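Local atomic coordinates of ABC transporter, substrate binding protein (Mannopine) (Agrobacterium fabrum, PDB entry 5L9S), a protein that serves as the periplasmic solute-binding component of an ABC transporter, probably capturing the opine mannopine and delivering it to the membrane permease. Residues A[61-66]-A[236-241]; A[78-83]-A[99-104]; A[110-115]-A[224-229]. All coordinates share one frame; numbering follows the deposited sequence.

Contact 1 of 3, residues A[61-66]-A[236-241]; sequences LYLDGE and DRIALV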
ATOM      1  N   LEU A  61      12.662  12.755   8.866  1.00 54.37           N
ATOM      2  CA  LEU A  61      11.711  12.017   8.035  1.00 50.20           C
ATOM      3  C   LEU A  61      11.311  10.713   8.677  1.00 52.89           C
ATOM      4  O   LEU A  61      12.080  10.145   9.441  1.00 53.82           O
ATOM      5  CB  LEU A  61      12.325  11.706   6.653  1.00 48.12           C
ATOM      6  CG  LEU A  61      12.746  12.855   5.746  1.00 52.45           C
ATOM      7  CD1 LEU A  61      13.667  12.360   4.659  1.00 51.33           C
ATOM      8  CD2 LEU A  61      11.553  13.564   5.144  1.00 51.90           C
ATOM      9  N   TYR A  62      10.119  10.229   8.339  1.00 49.56           N
ATOM     10  CA  TYR A  62       9.611   8.915   8.736  1.00 48.78           C
ATOM     11  C   TYR A  62       8.645   8.367   7.689  1.00 53.25           C
ATOM     12  O   TYR A  62       8.039   9.144   6.942  1.00 54.17           O
ATOM     13  CB  TYR A  62       9.032   8.878  10.166  1.00 50.68           C
ATOM     14  CG  TYR A  62       7.664   9.498  10.352  1.00 52.47           C
ATOM     15  CD1 TYR A  62       7.513  10.873  10.497  1.00 56.53           C
ATOM     16  CD2 TYR A  62       6.521   8.702  10.433  1.00 50.96           C
ATOM     17  CE1 TYR A  62       6.252  11.450  10.699  1.00 57.74           C
ATOM     18  CE2 TYR A  62       5.257   9.268  10.618  1.00 51.48           C
ATOM     19  CZ  TYR A  62       5.130  10.641  10.768  1.00 61.51           C
ATOM     20  OH  TYR A  62       3.894  11.216  10.948  1.00 64.27           O
ATOM     21  N   LEU A  63       8.547   7.039   7.592  1.00 48.76           N
ATOM     22  CA  LEU A  63       7.605   6.420   6.664  1.00 47.20           C
ATOM     23  C   LEU A  63       6.332   6.031   7.405  1.00 51.26           C
ATOM     24  O   LEU A  63       6.389   5.609   8.556  1.00 51.35           O
ATOM     25  CB  LEU A  63       8.203   5.169   5.978  1.00 45.99           C
ATOM     26  CG  LEU A  63       9.516   5.333   5.206  1.00 52.55           C
ATOM     27  CD1 LEU A  63      10.048   3.985   4.776  1.00 52.56           C
ATOM     28  CD2 LEU A  63       9.351   6.229   3.981  1.00 55.30           C
ATOM     29  N   ASP A  64       5.187   6.136   6.740  1.00 48.99           N
ATOM     30  CA  ASP A  64       3.888   5.705   7.269  1.00 49.03           C
ATOM     31  C   ASP A  64       2.928   5.449   6.122  1.00 52.58           C
ATOM     32  O   ASP A  64       3.114   6.012   5.049  1.00 52.55           O
ATOM     33  CB  ASP A  64       3.287   6.737   8.252  1.00 52.47           C
ATOM     34  CG  ASP A  64       2.431   6.132   9.365  1.00 57.69           C
ATOM     35  OD1 ASP A  64       2.003   4.953   9.224  1.00 54.76           O
ATOM     36  OD2 ASP A  64       2.192   6.831  10.376  1.00 63.07           O
ATOM     37  N   GLY A  65       1.901   4.636   6.362  1.00 48.61           N
ATOM     38  CA  GLY A  65       0.876   4.330   5.375  1.00 47.31           C
ATOM     39  C   GLY A  65       0.210   5.579   4.848  1.00 51.50           C
ATOM     40  O   GLY A  65       0.066   6.557   5.585  1.00 53.78           O
ATOM     41  N   GLU A  66      -0.198   5.561   3.573  1.00 46.71           N
ATOM     42  CA  GLU A  66      -0.793   6.722   2.909  1.00 47.09           C
ATOM     43  C   GLU A  66      -2.134   7.178   3.506  1.00 49.39           C
ATOM     44  O   GLU A  66      -2.443   8.371   3.486  1.00 49.59           O
ATOM     45  CB  GLU A  66      -0.889   6.519   1.387  1.00 47.76           C
ATOM     46  CG  GLU A  66      -1.892   5.501   0.856  1.00 53.87           C
ATOM     47  CD  GLU A  66      -1.997   5.538  -0.659  1.00 61.85           C
ATOM     48  OE1 GLU A  66      -2.420   6.582  -1.203  1.00 58.16           O
ATOM     49  OE2 GLU A  66      -1.598   4.545  -1.305  1.00 60.97           O
ATOM     50  N   ASP A 236       3.013   3.577   1.157  1.00 39.75           N
ATOM     51  CA  ASP A 236       3.662   4.356   2.200  1.00 39.94           C
ATOM     52  C   ASP A 236       4.090   5.693   1.672  1.00 40.86           C
ATOM     53  O   ASP A 236       4.502   5.799   0.514  1.00 41.50           O
ATOM     54  CB  ASP A 236       4.900   3.604   2.757  1.00 41.48           C
ATOM     55  CG  ASP A 236       4.615   2.393   3.645  1.00 57.67           C
ATOM     56  OD1 ASP A 236       3.424   2.009   3.782  1.00 57.31           O
ATOM     57  OD2 ASP A 236       5.582   1.831   4.203  1.00 67.56           O
ATOM     58  N   ARG A 237       4.057   6.689   2.533  1.00 36.14           N
ATOM     59  CA  ARG A 237       4.501   8.039   2.233  1.00 38.15           C
ATOM     60  C   ARG A 237       5.735   8.408   3.069  1.00 43.49           C
ATOM     61  O   ARG A 237       5.878   7.913   4.184  1.00 42.63           O
ATOM     62  CB  ARG A 237       3.361   9.058   2.452  1.00 38.97           C
ATOM     63  CG  ARG A 237       2.076   8.686   1.714  1.00 49.99           C
ATOM     64  CD  ARG A 237       1.156   9.849   1.425  1.00 51.41           C
ATOM     65  NE  ARG A 237       1.694  10.593   0.303  1.00 54.54           N
ATOM     66  CZ  ARG A 237       1.176  10.620  -0.919  1.00 61.89           C
ATOM     67  NH1 ARG A 237       0.017  10.023  -1.173  1.00 32.47           N
ATOM     68  NH2 ARG A 237       1.788  11.284  -1.883  1.00 55.79           N
ATOM     69  N   ILE A 238       6.642   9.253   2.512  1.00 43.25           N
ATOM     70  CA  ILE A 238       7.830   9.786   3.204  1.00 44.40           C
ATOM     71  C   ILE A 238       7.336  11.111   3.754  1.00 49.83           C
ATOM     72  O   ILE A 238       7.002  11.995   2.970  1.00 50.50           O
ATOM     73  CB  ILE A 238       9.077  10.006   2.282  1.00 47.84           C
ATOM     74  CG1 ILE A 238       9.286   8.844   1.262  1.00 45.92           C
ATOM     75  CG2 ILE A 238      10.356  10.294   3.125  1.00 48.24           C
ATOM     76  CD1 ILE A 238       9.953   9.268  -0.073  1.00 47.76           C
ATOM     77  N   ALA A 239       7.225  11.235   5.080  1.00 48.37           N
ATOM     78  CA  ALA A 239       6.743  12.473   5.705  1.00 50.71           C
ATOM     79  C   ALA A 239       7.881  13.246   6.379  1.00 58.62           C
ATOM     80  O   ALA A 239       8.818  12.647   6.906  1.00 57.29           O
ATOM     81  CB  ALA A 239       5.651  12.158   6.708  1.00 51.09           C
ATOM     82  N   LEU A 240       7.794  14.582   6.331  1.00 60.80           N
ATOM     83  CA  LEU A 240       8.758  15.520   6.923  1.00 63.71           C
ATOM     84  C   LEU A 240       8.232  15.973   8.285  1.00 67.84           C
ATOM     85  O   LEU A 240       7.147  16.544   8.358  1.00 67.84           O
ATOM     86  CB  LEU A 240       8.995  16.725   5.976  1.00 65.81           C
ATOM     87  CG  LEU A 240       9.895  17.886   6.469  1.00 74.39           C
ATOM     88  CD1 LEU A 240      11.352  17.458   6.622  1.00 74.03           C
ATOM     89  CD2 LEU A 240       9.823  19.050   5.505  1.00 79.32           C
ATOM     90  N   VAL A 241       8.974  15.621   9.360  1.00 64.89           N
ATOM     91  CA  VAL A 241       8.664  15.921  10.764  1.00 66.65           C
ATOM     92  C   VAL A 241       8.629  17.422  10.999  1.00 75.16           C
ATOM     93  O   VAL A 241       9.542  18.141  10.571  1.00 76.36           O
ATOM     94  CB  VAL A 241       9.621  15.196  11.745  1.00 70.31           C
ATOM     95  CG1 VAL A 241       9.448  15.691  13.184  1.00 72.72           C
ATOM     96  CG2 VAL A 241       9.436  13.685  11.672  1.00 66.64           C
TER
HETATM   97  O   HOH W   1      -2.372  10.200   1.179  1.00 52.06           O
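Strands 61-65 and 236-240 run antiparallel, held by four backbone hydrogen bonds in two reciprocal pairs. A239 N meets Y62 O at 2.9 Å and R237 N meets D64 O at 2.8 Å, both nearly straight. The densely packed, apolar part runs from L61 to L63. On one face the branched chains of L61, L63, I238 and L240 form a greasy layer: L63 CD2 lies alongside I238 CG1 at 3.8 Å, while L61 CD2 reaches across to I238 CG2 at 4.0 Å. Helix 247-258 covers L61 and I238, so aliphatic chains suit the face. On the other face, the small CB of A239 lies over the rim of the Y62 ring, and V241 CG2 meets the ring edge at CD1, 3.6 Å away. The pairing gives the type II periplasmic binding fold its discontinuous strand: 236-240, coming from the other lobe, enters reversed beside three parallel strands. Beyond D64 the bond ladder ends and the contact turns polar and more exposed. D236 OD1 stays 3.8 Å from G65 CA, its carboxylate bonding instead to Y14. R237 lays its CG and CD against E66 CB. Yet E66 OE1 stays 4.2 Å from R237 NH1. E66 OE1 has a salt bridge to K105, OE2 takes the G235 N-H, and the R237 guanidinium bonds the D97 and G103 carbonyls. A water donates to E66 O and is only weakly held by R237 NH1.

Contact 2 of 3, residues A[78-83]-A[99-104]; sequences TEDLSD and CTRGGA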
ATOM      1  N   THR A  78       3.399  16.800  11.186  1.00 64.09           N
ATOM      2  CA  THR A  78       4.208  16.848   9.963  1.00 62.75           C
ATOM      3  C   THR A  78       4.052  18.172   9.250  1.00 70.66           C
ATOM      4  O   THR A  78       3.071  18.906   9.465  1.00 70.77           O
ATOM      5  CB  THR A  78       3.916  15.656   8.983  1.00 62.36           C
ATOM      6  OG1 THR A  78       2.582  15.729   8.472  1.00 63.61           O
ATOM      7  CG2 THR A  78       4.207  14.279   9.584  1.00 53.91           C
ATOM      8  N   GLU A  79       5.021  18.467   8.378  1.00 70.29           N
ATOM      9  CA  GLU A  79       5.014  19.671   7.564  1.00 74.52           C
ATOM     10  C   GLU A  79       4.146  19.464   6.334  1.00 80.85           C
ATOM     11  O   GLU A  79       4.067  18.346   5.825  1.00 78.18           O
ATOM     12  CB  GLU A  79       6.435  20.038   7.144  1.00 77.23           C
ATOM     13  CG  GLU A  79       6.795  21.465   7.507  1.00 93.95           C
ATOM     14  CD  GLU A  79       8.165  21.871   7.018  1.00118.11           C
ATOM     15  OE1 GLU A  79       8.245  22.461   5.915  1.00108.51           O
ATOM     16  OE2 GLU A  79       9.162  21.552   7.708  1.00111.52           O
ATOM     17  N   ASP A  80       3.498  20.537   5.857  1.00 81.62           N
ATOM     18  CA  ASP A  80       2.668  20.516   4.656  1.00 81.20           C
ATOM     19  C   ASP A  80       3.623  20.588   3.454  1.00 86.97           C
ATOM     20  O   ASP A  80       4.305  21.598   3.253  1.00 89.70           O
ATOM     21  CB  ASP A  80       1.695  21.708   4.671  1.00 86.03           C
ATOM     22  CG  ASP A  80       0.591  21.683   3.634  1.00 92.41           C
ATOM     23  OD1 ASP A  80       0.674  20.869   2.699  1.00 87.15           O
ATOM     24  OD2 ASP A  80      -0.331  22.531   3.725  1.00104.31           O
ATOM     25  N   LEU A  81       3.715  19.488   2.701  1.00 81.83           N
ATOM     26  CA  LEU A  81       4.613  19.378   1.557  1.00 82.30           C
ATOM     27  C   LEU A  81       4.090  20.018   0.272  1.00 86.69           C
ATOM     28  O   LEU A  81       4.873  20.182  -0.664  1.00 86.87           O
ATOM     29  CB  LEU A  81       4.984  17.909   1.316  1.00 79.56           C
ATOM     30  CG  LEU A  81       6.249  17.408   1.994  1.00 85.24           C
ATOM     31  CD1 LEU A  81       5.964  16.948   3.431  1.00 85.75           C
ATOM     32  CD2 LEU A  81       6.841  16.252   1.208  1.00 85.06           C
ATOM     33  N   SER A  82       2.783  20.369   0.221  1.00 83.73           N
ATOM     34  CA  SER A  82       2.059  20.989  -0.907  1.00 84.67           C
ATOM     35  C   SER A  82       2.887  21.995  -1.743  1.00 89.77           C
ATOM     36  O   SER A  82       2.904  21.884  -2.966  1.00 88.84           O
ATOM     37  CB  SER A  82       0.768  21.641  -0.418  1.00 88.76           C
ATOM     38  OG  SER A  82      -0.114  20.656   0.095  1.00 90.54           O
ATOM     39  N   ASP A  83       3.606  22.922  -1.093  1.00 88.44           N
ATOM     40  CA  ASP A  83       4.468  23.880  -1.794  1.00 91.94           C
ATOM     41  C   ASP A  83       5.625  23.176  -2.535  1.00 93.22           C
ATOM     42  O   ASP A  83       5.788  23.393  -3.737  1.00 93.93           O
ATOM     43  CB  ASP A  83       4.952  25.045  -0.888  1.00 98.28           C
ATOM     44  CG  ASP A  83       5.620  24.741   0.454  1.00110.24           C
ATOM     45  OD1 ASP A  83       5.756  23.534   0.801  1.00106.37           O
ATOM     46  OD2 ASP A  83       5.973  25.709   1.174  1.00119.18           O
ATOM     47  N   CYS A  99       2.868  13.057  -4.604  1.00 59.30           N
ATOM     48  CA  CYS A  99       3.353  14.098  -3.700  1.00 61.66           C
ATOM     49  C   CYS A  99       2.157  14.896  -3.179  1.00 66.68           C
ATOM     50  O   CYS A  99       1.574  15.709  -3.910  1.00 70.63           O
ATOM     51  CB  CYS A  99       4.386  14.992  -4.393  1.00 64.83           C
ATOM     52  SG  CYS A  99       5.713  15.595  -3.306  1.00 70.62           S
ATOM     53  N   THR A 100       1.777  14.634  -1.921  1.00 58.69           N
ATOM     54  CA  THR A 100       0.652  15.304  -1.277  1.00 58.22           C
ATOM     55  C   THR A 100       1.081  16.088  -0.037  1.00 64.05           C
ATOM     56  O   THR A 100       2.272  16.155   0.283  1.00 65.49           O
ATOM     57  CB  THR A 100      -0.423  14.287  -0.937  1.00 56.37           C
ATOM     58  OG1 THR A 100       0.058  13.445   0.109  1.00 57.50           O
ATOM     59  CG2 THR A 100      -0.889  13.483  -2.152  1.00 46.14           C
ATOM     60  N   ARG A 101       0.100  16.669   0.670  1.00 60.00           N
ATOM     61  CA  ARG A 101       0.281  17.431   1.901  1.00 61.26           C
ATOM     62  C   ARG A 101       1.065  16.633   2.959  1.00 64.62           C
ATOM     63  O   ARG A 101       1.994  17.153   3.569  1.00 65.78           O
ATOM     64  CB  ARG A 101      -1.105  17.816   2.442  1.00 62.44           C
ATOM     65  CG  ARG A 101      -1.114  18.459   3.837  1.00 79.41           C
ATOM     66  CD  ARG A 101      -2.521  18.792   4.264  1.00 85.08           C
ATOM     67  NE  ARG A 101      -2.585  19.550   5.510  1.00 92.60           N
ATOM     68  CZ  ARG A 101      -3.729  19.890   6.103  1.00106.82           C
ATOM     69  NH1 ARG A 101      -4.894  19.516   5.582  1.00 97.35           N
ATOM     70  NH2 ARG A 101      -3.717  20.583   7.236  1.00 86.83           N
ATOM     71  N   GLY A 102       0.674  15.380   3.145  1.00 59.86           N
ATOM     72  CA  GLY A 102       1.252  14.491   4.141  1.00 58.38           C
ATOM     73  C   GLY A 102       2.565  13.825   3.801  1.00 60.98           C
ATOM     74  O   GLY A 102       3.206  13.260   4.693  1.00 61.62           O
ATOM     75  N   GLY A 103       2.955  13.862   2.529  1.00 54.80           N
ATOM     76  CA  GLY A 103       4.215  13.261   2.116  1.00 52.40           C
ATOM     77  C   GLY A 103       4.302  12.772   0.689  1.00 52.51           C
ATOM     78  O   GLY A 103       3.322  12.841  -0.060  1.00 49.30           O
ATOM     79  N   ALA A 104       5.506  12.273   0.310  1.00 47.94           N
ATOM     80  CA  ALA A 104       5.807  11.766  -1.020  1.00 45.37           C
ATOM     81  C   ALA A 104       5.593  10.275  -1.042  1.00 47.81           C
ATOM     82  O   ALA A 104       5.900   9.627  -0.055  1.00 48.00           O
ATOM     83  CB  ALA A 104       7.246  12.088  -1.382  1.00 46.73           C
TER
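R101 and L81 bury the most surface here, and they meet first through the backbone. L81 N donates to R101 O over 3.0 Å in an almost straight bond (175°) that lands on a lone pair in the carbonyl plane. The leucine chain then turns toward the hairpin: its CB sits 3.4 Å from T100 O, and CD2 reaches G103 CA at 4.1 Å. Glycine suits position 103 for its backbone, since at a phi of 152° a CB would jam against the preceding carbonyl O. L240 and I254 also touch L81, so an apolar residue is apt. R101 works in the other direction, along the solvent-exposed side. Its CG is anti to the backbone N (chi1 172°) and the chain is fully extended, so CG passes D80 OD1 at 3.2 Å, the two side chains crossing obliquely, while the guanidinium goes on to a cation-pi contact with F75. D80 OD2 stays 4.1 Å from R101 NE, well out of the guanidinium plane, so only charge attraction acts there. D80 OD1 takes the hydroxyl of S82 (OG, 2.7 Å) on its syn lone pair. The C85-C99 disulfide ties helix 82-85 to the hairpin. Two motifs thus meet: an aspartate side chain accepting a capping bond from S82 N ahead of this short, weakly bonded helix, and a two-residue hairpin turn, R101-G102, closed by T100 and G103.

Contact 3 of 3, residues A[110-115]-A[224-229]; sequences STLLAY and IGWSYD. With ACT (acetate ion), chain C.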
ATOM      1  N   SER A 110      -0.222  -4.077  -3.474  1.00 38.54           N
ATOM      2  CA  SER A 110      -1.536  -4.460  -3.938  1.00 37.40           C
ATOM      3  C   SER A 110      -2.230  -5.466  -3.026  1.00 40.55           C
ATOM      4  O   SER A 110      -1.590  -6.310  -2.399  1.00 39.93           O
ATOM      5  CB  SER A 110      -1.459  -5.007  -5.362  1.00 38.45           C
ATOM      6  OG  SER A 110      -1.058  -4.024  -6.301  1.00 46.37           O
ATOM      7  N   THR A 111      -3.548  -5.335  -2.941  1.00 37.15           N
ATOM      8  CA  THR A 111      -4.462  -6.249  -2.257  1.00 37.58           C
ATOM      9  C   THR A 111      -5.402  -6.571  -3.407  1.00 40.70           C
ATOM     10  O   THR A 111      -6.002  -5.676  -3.989  1.00 40.47           O
ATOM     11  CB  THR A 111      -5.165  -5.623  -1.023  1.00 44.39           C
ATOM     12  OG1 THR A 111      -4.200  -5.074  -0.124  1.00 41.65           O
ATOM     13  CG2 THR A 111      -5.964  -6.645  -0.247  1.00 37.23           C
ATOM     14  N   LEU A 112      -5.402  -7.815  -3.833  1.00 37.53           N
ATOM     15  CA  LEU A 112      -6.171  -8.195  -4.998  1.00 37.77           C
ATOM     16  C   LEU A 112      -6.845  -9.546  -4.879  1.00 41.18           C
ATOM     17  O   LEU A 112      -6.685 -10.251  -3.882  1.00 40.99           O
ATOM     18  CB  LEU A 112      -5.264  -8.169  -6.266  1.00 37.20           C
ATOM     19  CG  LEU A 112      -3.790  -8.633  -6.202  1.00 39.09           C
ATOM     20  CD1 LEU A 112      -3.631 -10.072  -5.678  1.00 39.61           C
ATOM     21  CD2 LEU A 112      -3.180  -8.532  -7.538  1.00 40.67           C
ATOM     22  N   LEU A 113      -7.561  -9.903  -5.943  1.00 36.58           N
ATOM     23  CA  LEU A 113      -8.255 -11.146  -6.120  1.00 37.10           C
ATOM     24  C   LEU A 113      -7.232 -12.167  -6.573  1.00 40.13           C
ATOM     25  O   LEU A 113      -6.591 -11.995  -7.606  1.00 38.58           O
ATOM     26  CB  LEU A 113      -9.353 -10.964  -7.191  1.00 38.58           C
ATOM     27  CG  LEU A 113     -10.093 -12.226  -7.659  1.00 45.67           C
ATOM     28  CD1 LEU A 113     -10.902 -12.814  -6.576  1.00 46.53           C
ATOM     29  CD2 LEU A 113     -10.980 -11.911  -8.787  1.00 50.52           C
ATOM     30  N   ALA A 114      -7.058 -13.204  -5.774  1.00 39.16           N
ATOM     31  CA  ALA A 114      -6.171 -14.315  -6.053  1.00 40.06           C
ATOM     32  C   ALA A 114      -7.040 -15.576  -5.985  1.00 46.53           C
ATOM     33  O   ALA A 114      -8.051 -15.609  -5.268  1.00 45.66           O
ATOM     34  CB  ALA A 114      -5.068 -14.371  -5.027  1.00 40.29           C
ATOM     35  N   TYR A 115      -6.681 -16.585  -6.783  1.00 43.37           N
ATOM     36  CA  TYR A 115      -7.424 -17.833  -6.904  1.00 43.62           C
ATOM     37  C   TYR A 115      -6.521 -19.050  -7.148  1.00 46.83           C
ATOM     38  O   TYR A 115      -5.414 -18.906  -7.682  1.00 43.52           O
ATOM     39  CB  TYR A 115      -8.455 -17.695  -8.054  1.00 44.48           C
ATOM     40  CG  TYR A 115      -7.846 -17.165  -9.332  1.00 44.40           C
ATOM     41  CD1 TYR A 115      -7.125 -17.998 -10.181  1.00 46.41           C
ATOM     42  CD2 TYR A 115      -7.944 -15.819  -9.668  1.00 44.37           C
ATOM     43  CE1 TYR A 115      -6.486 -17.500 -11.310  1.00 46.58           C
ATOM     44  CE2 TYR A 115      -7.312 -15.308 -10.807  1.00 44.92           C
ATOM     45  CZ  TYR A 115      -6.604 -16.160 -11.638  1.00 53.26           C
ATOM     46  OH  TYR A 115      -5.968 -15.685 -12.765  1.00 56.85           O
ATOM     47  N   ILE A 224      -1.437 -20.920  -8.225  1.00 47.74           N
ATOM     48  CA  ILE A 224      -2.123 -19.688  -7.891  1.00 44.85           C
ATOM     49  C   ILE A 224      -2.010 -18.676  -9.023  1.00 53.19           C
ATOM     50  O   ILE A 224      -0.971 -18.563  -9.677  1.00 55.87           O
ATOM     51  CB  ILE A 224      -1.604 -19.095  -6.524  1.00 44.69           C
ATOM     52  CG1 ILE A 224      -2.519 -17.935  -6.009  1.00 41.61           C
ATOM     53  CG2 ILE A 224      -0.121 -18.694  -6.562  1.00 43.14           C
ATOM     54  CD1 ILE A 224      -2.286 -17.453  -4.636  1.00 39.97           C
ATOM     55  N   GLY A 225      -3.088 -17.935  -9.202  1.00 48.45           N
ATOM     56  CA  GLY A 225      -3.177 -16.832 -10.133  1.00 46.59           C
ATOM     57  C   GLY A 225      -3.770 -15.624  -9.436  1.00 46.04           C
ATOM     58  O   GLY A 225      -4.245 -15.720  -8.308  1.00 44.11           O
ATOM     59  N   TRP A 226      -3.756 -14.483 -10.099  1.00 42.30           N
ATOM     60  CA  TRP A 226      -4.365 -13.285  -9.550  1.00 41.31           C
ATOM     61  C   TRP A 226      -4.812 -12.373 -10.652  1.00 44.10           C
ATOM     62  O   TRP A 226      -4.391 -12.542 -11.806  1.00 44.76           O
ATOM     63  CB  TRP A 226      -3.461 -12.558  -8.531  1.00 39.27           C
ATOM     64  CG  TRP A 226      -2.082 -12.257  -9.030  1.00 39.77           C
ATOM     65  CD1 TRP A 226      -1.685 -11.184  -9.768  1.00 41.40           C
ATOM     66  CD2 TRP A 226      -0.910 -13.048  -8.808  1.00 40.39           C
ATOM     67  NE1 TRP A 226      -0.334 -11.264 -10.033  1.00 40.89           N
ATOM     68  CE2 TRP A 226       0.166 -12.394  -9.449  1.00 43.49           C
ATOM     69  CE3 TRP A 226      -0.665 -14.259  -8.143  1.00 42.39           C
ATOM     70  CZ2 TRP A 226       1.465 -12.891  -9.414  1.00 43.39           C
ATOM     71  CZ3 TRP A 226       0.620 -14.767  -8.140  1.00 44.19           C
ATOM     72  CH2 TRP A 226       1.665 -14.087  -8.766  1.00 44.45           C
ATOM     73  N   SER A 227      -5.693 -11.419 -10.304  1.00 38.47           N
ATOM     74  CA  SER A 227      -6.189 -10.430 -11.252  1.00 37.27           C
ATOM     75  C   SER A 227      -5.962  -8.991 -10.749  1.00 39.38           C
ATOM     76  O   SER A 227      -6.180  -8.718  -9.569  1.00 37.38           O
ATOM     77  CB  SER A 227      -7.661 -10.697 -11.540  1.00 38.53           C
ATOM     78  OG  SER A 227      -8.170  -9.617 -12.296  1.00 44.67           O
ATOM     79  N   TYR A 228      -5.548  -8.074 -11.646  1.00 37.10           N
ATOM     80  CA  TYR A 228      -5.348  -6.649 -11.300  1.00 35.75           C
ATOM     81  C   TYR A 228      -6.610  -5.824 -11.445  1.00 38.67           C
ATOM     82  O   TYR A 228      -6.577  -4.647 -11.125  1.00 40.25           O
ATOM     83  CB  TYR A 228      -4.185  -5.995 -12.085  1.00 36.04           C
ATOM     84  CG  TYR A 228      -2.868  -6.712 -11.913  1.00 37.27           C
ATOM     85  CD1 TYR A 228      -2.257  -6.805 -10.664  1.00 38.13           C
ATOM     86  CD2 TYR A 228      -2.235  -7.306 -12.995  1.00 38.61           C
ATOM     87  CE1 TYR A 228      -1.075  -7.522 -10.493  1.00 37.63           C
ATOM     88  CE2 TYR A 228      -1.059  -8.023 -12.834  1.00 40.10           C
ATOM     89  CZ  TYR A 228      -0.479  -8.125 -11.584  1.00 45.51           C
ATOM     90  OH  TYR A 228       0.685  -8.838 -11.448  1.00 50.51           O
ATOM     91  N   ASP A 229      -7.715  -6.430 -11.903  1.00 33.97           N
ATOM     92  CA  ASP A 229      -8.999  -5.764 -12.070  1.00 35.16           C
ATOM     93  C   ASP A 229      -9.581  -5.480 -10.674  1.00 40.71           C
ATOM     94  O   ASP A 229      -9.827  -6.418  -9.885  1.00 40.48           O
ATOM     95  CB  ASP A 229      -9.948  -6.632 -12.905  1.00 39.43           C
ATOM     96  CG  ASP A 229     -11.128  -5.884 -13.471  1.00 58.43           C
ATOM     97  OD1 ASP A 229     -12.162  -5.796 -12.768  1.00 59.64           O
ATOM     98  OD2 ASP A 229     -11.053  -5.468 -14.655  1.00 68.46           O
TER
HETATM   99  C   ACT C 401      -4.259 -17.723 -14.944  1.00 83.77           C
HETATM  100  O   ACT C 401      -3.458 -17.304 -14.042  1.00 82.54           O
HETATM  101  OXT ACT C 401      -5.526 -17.636 -14.906  1.00 84.18           O
HETATM  102  CH3 ACT C 401      -3.643 -18.395 -16.206  1.00 82.25           C
HETATM  103  O   HOH W   2      -7.919  -7.459  -7.920  1.00 27.62           O
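In the second lobe of this type II binding protein, strand 103-116 is the one that runs against its neighbours, and 224-228 pairs with it antiparallel along one side. Around Y115 and G225 the pairing is regular: G225 N gives a 2.9 Å bond nearly along the axis of the Y115 carbonyl to its O, and Y115 N returns one to G225 O, from above the carbonyl plane. S227 N then bonds to L113 O. Farther along the strands separate, and a water bridges the gap, donating to S227 O at 2.7 Å while accepting from L113 N. L112, on the crowded chi1 position (38°), touches two rings obliquely with CD2, 3.8 Å from W226 CD1 and 3.7 Å from Y228 CD1. Those rings are locked together, since W226 NE1 donates to Y228 OH at 3.0 Å within the indole plane. S227 OG accepts from D229 N, an ST turn at the corner of the chain, and is also bonded to the Q125 carbonyl. The Y115 side chain, at chi1 50°, folds back over its partner strand, so that G225 C lies under the rim of the ring, 3.6 Å from CZ of Y115. Its hydroxyl donates to an acetate, probably from the crystallisation liquor (OH to OXT, 2.9 Å). G225 suits the place because a CB would collide with Y115 CE1; an aromatic ring lying over a cross-strand glycine is a recognised pairing in antiparallel sheets.

Contacts 1 and 3 are buried strand pairings at opposite ends of strand 224-240, their centres about 27 Å apart in different lobes; contact 2 is a partly exposed loop closure. The roles of the two long strands swap between lobes: 224-240 is the reversed strand in contact 1, 103-116 in contact 3. Contact 2 adjoins contact 1 directly, I238 N approaching A104 O at 2.7 Å in a probable hydrogen bond, whereas contact 3 touches neither. Chemistry follows place: contacts 1 and 3 both rest on backbone bonds, to which contact 1 adds an aliphatic face and contact 3 aromatic rings and a glycine, while contact 2 relies on one cross-bond, a helix cap and an arginine stem.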